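Local coordinates for protein transcriptional regulator (Mesorhizobium loti, PDB 3BHQ) that probably binds cis-regulatory DNA as a TetR-family transcription factor, through an N-terminal helix-turn-helix domain carried on an all-helical body, at residues F53-K56 / E57-F60; N72-I75 / E76-T79. All blocks are in the same frame, centred on the assembly; numbering follows the deposited sequence.

Contact 1. Residues F53-K56 / E57-F60; sequences FTDK and ETLF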
loop_
_atom_site.group_PDB
_atom_site.type_symbol
_atom_site.label_atom_id
_atom_site.label_comp_id
_atom_site.label_asym_id
_atom_site.label_seq_id
_atom_site.Cartn_x
_atom_site.Cartn_y
_atom_site.Cartn_z
ATOM N N PHE A 53 19.636 6.169 -23.301
ATOM C CA PHE A 53 18.554 5.471 -22.640
ATOM C C PHE A 53 17.837 4.394 -23.445
ATOM O O PHE A 53 16.936 3.758 -22.881
ATOM C CB PHE A 53 17.557 6.482 -22.068
ATOM C CG PHE A 53 18.168 7.366 -21.011
ATOM C CD1 PHE A 53 18.388 6.855 -19.740
ATOM C CD2 PHE A 53 18.582 8.648 -21.285
ATOM C CE1 PHE A 53 18.990 7.636 -18.738
ATOM C CE2 PHE A 53 19.203 9.442 -20.290
ATOM C CZ PHE A 53 19.387 8.932 -19.014
ATOM N N THR A 54 18.206 4.212 -24.722
ATOM C CA THR A 54 17.725 3.125 -25.605
ATOM C C THR A 54 16.250 3.157 -26.006
ATOM O O THR A 54 15.943 3.112 -27.209
ATOM C CB THR A 54 18.089 1.736 -25.018
ATOM O OG1 THR A 54 19.503 1.604 -25.131
ATOM C CG2 THR A 54 17.423 0.549 -25.810
ATOM N N ASP A 55 15.373 3.123 -25.024
ATOM C CA ASP A 55 13.942 3.121 -25.292
ATOM C C ASP A 55 13.164 3.648 -24.114
ATOM O O ASP A 55 13.726 3.883 -23.049
ATOM C CB ASP A 55 13.466 1.733 -25.797
ATOM C CG ASP A 55 13.678 0.607 -24.812
ATOM O OD1 ASP A 55 13.730 0.819 -23.571
ATOM O OD2 ASP A 55 13.740 -0.549 -25.311
ATOM N N LYS A 56 11.860 3.845 -24.322
ATOM C CA LYS A 56 11.002 4.438 -23.334
ATOM C C LYS A 56 10.900 3.561 -22.074
ATOM O O LYS A 56 10.858 4.080 -20.943
ATOM C CB LYS A 56 9.636 4.727 -23.963
ATOM C CG LYS A 56 8.795 5.699 -23.205
ATOM C CD LYS A 56 7.555 6.154 -23.988
ATOM C CE LYS A 56 6.574 5.032 -24.255
ATOM N NZ LYS A 56 5.374 5.513 -25.001
ATOM N N GLU A 57 10.930 2.238 -22.259
ATOM C CA GLU A 57 10.861 1.304 -21.125
ATOM C C GLU A 57 12.100 1.423 -20.221
ATOM O O GLU A 57 11.988 1.436 -18.992
ATOM C CB GLU A 57 10.711 -0.146 -21.628
ATOM C CG GLU A 57 10.697 -1.219 -20.554
ATOM C CD GLU A 57 10.281 -2.590 -21.078
ATOM O OE1 GLU A 57 10.465 -2.863 -22.300
ATOM O OE2 GLU A 57 9.814 -3.389 -20.258
ATOM N N THR A 58 13.264 1.438 -20.846
ATOM C CA THR A 58 14.545 1.618 -20.160
ATOM C C THR A 58 14.599 2.939 -19.411
ATOM O O THR A 58 15.007 2.990 -18.234
ATOM C CB THR A 58 15.715 1.442 -21.150
ATOM O OG1 THR A 58 15.625 0.158 -21.789
ATOM C CG2 THR A 58 17.075 1.585 -20.436
ATOM N N LEU A 59 14.155 4.012 -20.071
ATOM C CA LEU A 59 14.138 5.324 -19.458
ATOM C C LEU A 59 13.207 5.358 -18.221
ATOM O O LEU A 59 13.564 5.941 -17.206
ATOM C CB LEU A 59 13.730 6.367 -20.497
ATOM C CG LEU A 59 13.654 7.836 -20.052
ATOM C CD1 LEU A 59 14.846 8.328 -19.226
ATOM C CD2 LEU A 59 13.443 8.790 -21.257
ATOM N N PHE A 60 12.058 4.691 -18.303
ATOM C CA PHE A 60 11.119 4.613 -17.155
ATOM C C PHE A 60 11.829 3.916 -15.966
ATOM O O PHE A 60 11.692 4.323 -14.808
ATOM C CB PHE A 60 9.846 3.862 -17.557
ATOM C CG PHE A 60 8.598 4.150 -16.722
ATOM C CD1 PHE A 60 8.611 4.883 -15.527
ATOM C CD2 PHE A 60 7.382 3.597 -17.137
ATOM C CE1 PHE A 60 7.414 5.106 -14.821
ATOM C CE2 PHE A 60 6.196 3.808 -16.411
ATOM C CZ PHE A 60 6.222 4.562 -15.288
HETATM O O HOH W 1 10.719 -1.624 -24.673
HETATM O O HOH W 2 13.601 -2.528 -23.341
#
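With chi1 at 61°, D55 holds its carboxylate between its own backbone N and carbonyl carbon, and T58 sets OG1 beside its own backbone N, anti to the carbonyl carbon; both torsions bring the polar ends together at the start of helix 56-83. D55 is the N-cap. Its OD1 accepts T58 N at 2.8 Å, a straight bond (163°) arriving nearly along the carboxylate C-O axis, while T58 OG1 donates to the same D55 OD1 over 2.7 Å from 40° above the carboxylate plane. Backbone bonds start the helix behind the cap: L59 N reaches D55 O at 3.0 Å and F60 N reaches K56 O. T54, with positive phi, ends helix 46-53; across the turn L59 CD1 sits over one ring face of F53, 4.0 Å from the centroid, a CH-pi contact displaced toward the ring's rim. This apolar side is completed by I17 and A21 of helix 9-28 and I38 of helix 35-42. K56 leaves on another side to bond the carbonyls of Y30 and T33. Two waters lie between D55 OD2 and E57 OE1, one nearer each, and the longer bond of each is weak; E57 OE2 goes to Q124. Were D55 an alanine, T58 N would probably lose its cap and T58 OG1 the acceptor that fixes its rotation. The cap lies at the turn between helix 46-53, the probable recognition helix, and helix 56-83. Two donors on one oxygen, at the positive end of the helix dipole, are likely to favour the ionised carboxylate.

Contact 2. Residues N72-I75 / E76-T79; sequences NDII and ESVT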
loop_
_atom_site.group_PDB
_atom_site.type_symbol
_atom_site.label_atom_id
_atom_site.label_comp_id
_atom_site.label_asym_id
_atom_site.label_seq_id
_atom_site.Cartn_x
_atom_site.Cartn_y
_atom_site.Cartn_z
ATOM N N ASN A 72 15.664 8.168 -0.748
ATOM C CA ASN A 72 16.558 7.584 0.233
ATOM C C ASN A 72 17.632 8.519 0.760
ATOM O O ASN A 72 18.000 8.389 1.921
ATOM C CB ASN A 72 17.084 6.238 -0.215
ATOM C CG ASN A 72 16.099 5.148 0.069
ATOM O OD1 ASN A 72 16.052 4.654 1.208
ATOM N ND2 ASN A 72 15.270 4.783 -0.929
ATOM N N ASP A 73 18.109 9.457 -0.061
ATOM C CA ASP A 73 19.084 10.467 0.417
ATOM C C ASP A 73 18.436 11.316 1.501
ATOM O O ASP A 73 19.075 11.604 2.526
ATOM C CB ASP A 73 19.620 11.358 -0.713
ATOM C CG ASP A 73 20.534 10.616 -1.679
ATOM O OD1 ASP A 73 20.970 9.495 -1.372
ATOM O OD2 ASP A 73 20.811 11.173 -2.760
ATOM N N ILE A 74 17.163 11.671 1.297
ATOM C CA ILE A 74 16.408 12.446 2.294
ATOM C C ILE A 74 16.201 11.641 3.569
ATOM O O ILE A 74 16.446 12.154 4.667
ATOM C CB ILE A 74 15.035 12.994 1.764
ATOM C CG1 ILE A 74 15.242 13.909 0.559
ATOM C CG2 ILE A 74 14.326 13.782 2.887
ATOM C CD1 ILE A 74 13.966 14.374 -0.114
ATOM N N ILE A 75 15.797 10.378 3.435
ATOM C CA ILE A 75 15.597 9.495 4.602
ATOM C C ILE A 75 16.907 9.332 5.391
ATOM O O ILE A 75 16.890 9.380 6.632
ATOM C CB ILE A 75 14.992 8.103 4.228
ATOM C CG1 ILE A 75 13.626 8.236 3.520
ATOM C CG2 ILE A 75 14.865 7.223 5.457
ATOM C CD1 ILE A 75 12.644 9.151 4.140
ATOM N N GLU A 76 18.029 9.156 4.694
ATOM C CA GLU A 76 19.333 9.075 5.383
ATOM C C GLU A 76 19.657 10.324 6.226
ATOM O O GLU A 76 20.197 10.193 7.332
ATOM C CB GLU A 76 20.491 8.806 4.411
ATOM C CG GLU A 76 20.537 7.366 3.895
ATOM C CD GLU A 76 21.736 7.064 2.989
ATOM O OE1 GLU A 76 22.418 8.005 2.512
ATOM O OE2 GLU A 76 21.992 5.860 2.757
ATOM N N SER A 77 19.333 11.506 5.712
ATOM C CA SER A 77 19.596 12.752 6.450
ATOM C C SER A 77 18.753 12.828 7.723
ATOM O O SER A 77 19.256 13.196 8.766
ATOM C CB SER A 77 19.356 13.992 5.590
ATOM O OG SER A 77 18.013 14.091 5.160
ATOM N N VAL A 78 17.480 12.447 7.626
ATOM C CA VAL A 78 16.563 12.486 8.789
ATOM C C VAL A 78 16.840 11.393 9.837
ATOM O O VAL A 78 16.716 11.650 11.045
ATOM C CB VAL A 78 15.060 12.570 8.345
ATOM C CG1 VAL A 78 14.856 13.789 7.446
ATOM C CG2 VAL A 78 14.590 11.320 7.643
ATOM N N THR A 79 17.236 10.194 9.407
ATOM C CA THR A 79 17.627 9.139 10.362
ATOM C C THR A 79 18.939 9.540 11.053
ATOM O O THR A 79 19.110 9.263 12.234
ATOM C CB THR A 79 17.696 7.726 9.748
ATOM O OG1 THR A 79 18.558 7.750 8.611
ATOM C CG2 THR A 79 16.307 7.271 9.331
#
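I75 O accepts T79 N at 2.9 Å, a straight bond (164°) that arrives nearly along the carbonyl direction. The setting is the regular alpha-helical i to i+4 pattern within helix 56-83, the long helix that runs from the DNA-binding domain into the helical body of this TetR-family protein. Around it the backbone bonds repeat: E76 N to N72 O at 2.9 Å, S77 N to D73 O at a longer 3.2 Å, and V78 N to I74 O at 3.1 Å, this last donor lying in the carbonyl plane. E76 turns CG beside its own backbone N, chi1 -74°, which lays that methylene against the preceding turn, E76 CG being 3.4 Å from N72 O. S77 OG also points at I74 O, but the approach is very short and belongs to one of two conformers of this serine, so a bond there is doubtful.

The faces of the helix differ. I75 and V78 turn to helix 88-103, meeting L99 and L95 respectively, and I74 touches R98 and V102 of the same helix. On the side of helix 123-150, N72 ND2 bonds G133 O as well as A68 O one turn back, while T79 packs on T141 and C144. D73 and E76 stand one turn apart with like charges, OD1 of D73 and OE1 of E76 being 4.4 Å from each other; R136 makes long, weak ion pairs with both, which probably ease the repulsion. Along the buried side, I75 and T79 touch through their methyl branches, CG2 to CG2, at 4.1 Å.

Overall arrangement
Both contacts belong to helix 56-83 and follow one another along the chain, their centres 28 Å apart and their nearest atoms about 14 Å. Contact 1 is at the beginning of that helix, 21 Å from the chain centre, within the DNA-binding domain; contact 2 lies in its C-terminal half, 10 Å from the centre, against helices 88-103 and 123-150. Each is partly buried, mixing enclosed apolar residues with exposed polar ones. The chemistry follows position: where the helix starts, a side-chain carboxylate stands in for the missing carbonyl acceptor, and an aromatic-aliphatic contact bridges the turn; farther along, backbone carbonyls serve as the acceptors, and the side chains pack on neighbouring helices.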